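Local coordinates for protein type III effector HopU1 (Pseudomonas syringae pv. tomato, PDB 3U0J) that probably transfers ADP-ribose from NAD+ to arginine side chains of target proteins, as a type III effector delivered by a plant pathogen, at residues Asp66-Lys71 / Glu91-Tyr96. Residues are numbered along the deposited sequence; the frame is centred on the assembly and turned at random.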
ATOM      1  N   ASP A  66     -21.081   1.098  -0.818  1.00 15.61           N
ATOM      2  CA  ASP A  66     -22.055   1.395  -1.862  1.00 15.83           C
ATOM      3  C   ASP A  66     -21.671   2.704  -2.552  1.00 17.67           C
ATOM      4  O   ASP A  66     -21.590   2.767  -3.772  1.00 19.34           O
ATOM      5  CB  ASP A  66     -23.477   1.463  -1.311  1.00 17.79           C
ATOM      6  CG  ASP A  66     -24.018   0.102  -0.905  1.00 22.00           C
ATOM      7  OD1 ASP A  66     -23.484  -0.918  -1.397  1.00 20.58           O
ATOM      8  OD2 ASP A  66     -24.977   0.054  -0.099  1.00 24.72           O
ATOM      9  N   ASP A  67     -21.417   3.748  -1.773  1.00 16.82           N
ATOM     10  CA  ASP A  67     -20.891   4.976  -2.347  1.00 16.09           C
ATOM     11  C   ASP A  67     -19.660   4.724  -3.229  1.00 15.73           C
ATOM     12  O   ASP A  67     -19.497   5.351  -4.277  1.00 16.80           O
ATOM     13  CB  ASP A  67     -20.530   5.969  -1.248  1.00 19.30           C
ATOM     14  CG  ASP A  67     -21.715   6.368  -0.408  1.00 21.72           C
ATOM     15  OD1 ASP A  67     -22.848   6.412  -0.951  1.00 24.85           O
ATOM     16  OD2 ASP A  67     -21.499   6.650   0.799  1.00 23.26           O
ATOM     17  N   LEU A  68     -18.777   3.827  -2.812  1.00 13.82           N
ATOM     18  CA  LEU A  68     -17.583   3.580  -3.612  1.00 14.82           C
ATOM     19  C   LEU A  68     -17.911   2.794  -4.869  1.00 17.22           C
ATOM     20  O   LEU A  68     -17.437   3.129  -5.964  1.00 16.72           O
ATOM     21  CB  LEU A  68     -16.523   2.848  -2.807  1.00 13.18           C
ATOM     22  CG  LEU A  68     -15.900   3.730  -1.737  1.00 16.57           C
ATOM     23  CD1 LEU A  68     -14.938   2.903  -0.916  1.00 15.68           C
ATOM     24  CD2 LEU A  68     -15.223   4.944  -2.367  1.00 12.70           C
ATOM     25  N   MET A  69     -18.728   1.754  -4.697  1.00 18.35           N
ATOM     26  CA  MET A  69     -19.138   0.877  -5.787  1.00 16.38           C
ATOM     27  C   MET A  69     -19.775   1.742  -6.851  1.00 19.43           C
ATOM     28  O   MET A  69     -19.797   1.412  -8.040  1.00 22.22           O
ATOM     29  CB  MET A  69     -20.123  -0.173  -5.288  1.00 12.68           C
ATOM     30  CG  MET A  69     -19.460  -1.327  -4.537  1.00 11.55           C
ATOM     31  SD  MET A  69     -18.774  -2.564  -5.619  1.00  2.88           S
ATOM     32  CE  MET A  69     -17.118  -2.077  -5.573  1.00  9.74           C
ATOM     33  N   ASP A  70     -20.265   2.887  -6.420  1.00 17.20           N
ATOM     34  CA  ASP A  70     -20.947   3.756  -7.332  1.00 18.80           C
ATOM     35  C   ASP A  70     -19.951   4.670  -8.055  1.00 19.40           C
ATOM     36  O   ASP A  70     -19.946   4.763  -9.276  1.00 18.58           O
ATOM     37  CB  ASP A  70     -21.993   4.547  -6.581  1.00 17.50           C
ATOM     38  CG  ASP A  70     -22.942   5.216  -7.505  1.00 36.31           C
ATOM     39  OD1 ASP A  70     -23.582   4.471  -8.293  1.00 45.09           O
ATOM     40  OD2 ASP A  70     -23.029   6.471  -7.463  1.00 32.43           O
ATOM     41  N   LYS A  71     -19.081   5.325  -7.308  1.00 19.89           N
ATOM     42  CA  LYS A  71     -18.155   6.233  -7.946  1.00 19.31           C
ATOM     43  C   LYS A  71     -17.218   5.444  -8.863  1.00 20.78           C
ATOM     44  O   LYS A  71     -16.787   5.947  -9.900  1.00 20.79           O
ATOM     45  CB  LYS A  71     -17.398   7.081  -6.911  1.00 19.14           C
ATOM     46  CG  LYS A  71     -15.924   6.770  -6.705  1.00 18.21           C
ATOM     47  CD  LYS A  71     -15.246   7.898  -5.940  1.00 19.33           C
ATOM     48  CE  LYS A  71     -13.767   8.029  -6.286  1.00 20.18           C
ATOM     49  NZ  LYS A  71     -13.403   9.441  -6.654  1.00 21.96           N
ATOM     50  N   GLU A  91     -12.102  -3.576  -6.979  1.00 12.84           N
ATOM     51  CA  GLU A  91     -10.661  -3.383  -6.883  1.00 13.35           C
ATOM     52  C   GLU A  91     -10.320  -1.922  -6.637  1.00 13.37           C
ATOM     53  O   GLU A  91      -9.495  -1.589  -5.777  1.00 12.44           O
ATOM     54  CB  GLU A  91      -9.957  -3.927  -8.124  1.00 12.07           C
ATOM     55  CG  GLU A  91      -9.787  -5.427  -8.073  1.00 13.61           C
ATOM     56  CD  GLU A  91      -9.838  -6.104  -9.429  1.00 17.05           C
ATOM     57  OE1 GLU A  91     -10.187  -5.434 -10.429  1.00 21.60           O
ATOM     58  OE2 GLU A  91      -9.514  -7.312  -9.498  1.00 16.50           O
ATOM     59  N   CYS A  92     -10.971  -1.036  -7.374  1.00 14.75           N
ATOM     60  CA  CYS A  92     -10.782   0.385  -7.098  1.00 17.68           C
ATOM     61  C   CYS A  92     -11.060   0.664  -5.631  1.00 14.55           C
ATOM     62  O   CYS A  92     -10.272   1.320  -4.962  1.00 14.82           O
ATOM     63  CB  CYS A  92     -11.683   1.237  -7.982  1.00 16.55           C
ATOM     64  SG  CYS A  92     -11.226   1.120  -9.702  1.00 18.16           S
ATOM     65  N   SER A  93     -12.179   0.134  -5.141  1.00 14.21           N
ATOM     66  CA  SER A  93     -12.607   0.336  -3.755  1.00 15.78           C
ATOM     67  C   SER A  93     -11.578  -0.181  -2.748  1.00 16.12           C
ATOM     68  O   SER A  93     -11.340   0.442  -1.713  1.00 14.54           O
ATOM     69  CB  SER A  93     -13.970  -0.330  -3.505  1.00 13.92           C
ATOM     70  OG  SER A  93     -14.949   0.168  -4.396  1.00 14.29           O
ATOM     71  N   ALA A  94     -10.980  -1.330  -3.047  1.00 16.51           N
ATOM     72  CA  ALA A  94      -9.981  -1.889  -2.166  1.00 12.42           C
ATOM     73  C   ALA A  94      -8.785  -0.931  -2.126  1.00 15.83           C
ATOM     74  O   ALA A  94      -8.254  -0.637  -1.056  1.00 16.05           O
ATOM     75  CB  ALA A  94      -9.580  -3.250  -2.625  1.00 10.18           C
ATOM     76  N   ILE A  95      -8.366  -0.409  -3.274  1.00 14.17           N
ATOM     77  CA  ILE A  95      -7.257   0.540  -3.239  1.00 14.68           C
ATOM     78  C   ILE A  95      -7.657   1.773  -2.430  1.00 15.42           C
ATOM     79  O   ILE A  95      -6.942   2.196  -1.523  1.00 15.90           O
ATOM     80  CB  ILE A  95      -6.862   1.010  -4.621  1.00 15.36           C
ATOM     81  CG1 ILE A  95      -6.200  -0.107  -5.410  1.00 12.71           C
ATOM     82  CG2 ILE A  95      -5.940   2.200  -4.512  1.00 18.87           C
ATOM     83  CD1 ILE A  95      -6.081   0.241  -6.869  1.00 10.63           C
ATOM     84  N   TYR A  96      -8.803   2.349  -2.771  1.00 14.59           N
ATOM     85  CA  TYR A  96      -9.300   3.525  -2.065  1.00 16.32           C
ATOM     86  C   TYR A  96      -9.298   3.294  -0.555  1.00 17.96           C
ATOM     87  O   TYR A  96      -8.696   4.064   0.190  1.00 18.54           O
ATOM     88  CB  TYR A  96     -10.710   3.884  -2.539  1.00 14.29           C
ATOM     89  CG  TYR A  96     -11.258   5.173  -1.960  1.00 15.39           C
ATOM     90  CD1 TYR A  96     -11.854   5.197  -0.707  1.00 17.18           C
ATOM     91  CD2 TYR A  96     -11.203   6.362  -2.678  1.00 16.07           C
ATOM     92  CE1 TYR A  96     -12.372   6.378  -0.174  1.00 16.68           C
ATOM     93  CE2 TYR A  96     -11.716   7.541  -2.166  1.00 14.10           C
ATOM     94  CZ  TYR A  96     -12.298   7.554  -0.915  1.00 17.52           C
ATOM     95  OH  TYR A  96     -12.802   8.737  -0.391  1.00 16.43           O
TER
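Leu68 reaches across to Tyr96 and lays one methyl over a face of its ring, a CH-pi contact in which CD2 stands 3.8 Å from the centroid of the Tyr96 ring, 14° off the normal. The other methyl, CD1 of Leu68, lies on the same side of the ring, out beyond its CD1 corner, 3.8 Å from CD1 of Tyr96. The tyrosine is brought there by its first torsion, which sets CG anti to the backbone N (chi1 -174°), and the two side chains cross at roughly a right angle.

Van der Waals packing around Ser93 makes up the rest. Leu68 and Ser93 have the nearest CA atoms, 5.9 Å apart, and CB of Leu68 lies 3.5 Å from OG of Ser93. Met69 starts away from the partner helix, but bends at chi2 and chi3 bring its CE near the same OG. That hydroxyl is hydrogen-bonded to the carbonyl O of Pro89, one turn earlier in its own helix, so its polar need is met locally while apolar groups pack against it. Phe47 of helix 41-52 also touches Ser93, and Met97 adds to the surroundings of Leu68.

The segment axes approach to 9.2 Å at 122° between their directions. This is steeply crossed helix-helix packing, largely buried, joining helices 65-71 and 89-99 within the helical N-terminal part of this ADP-ribosyltransferase.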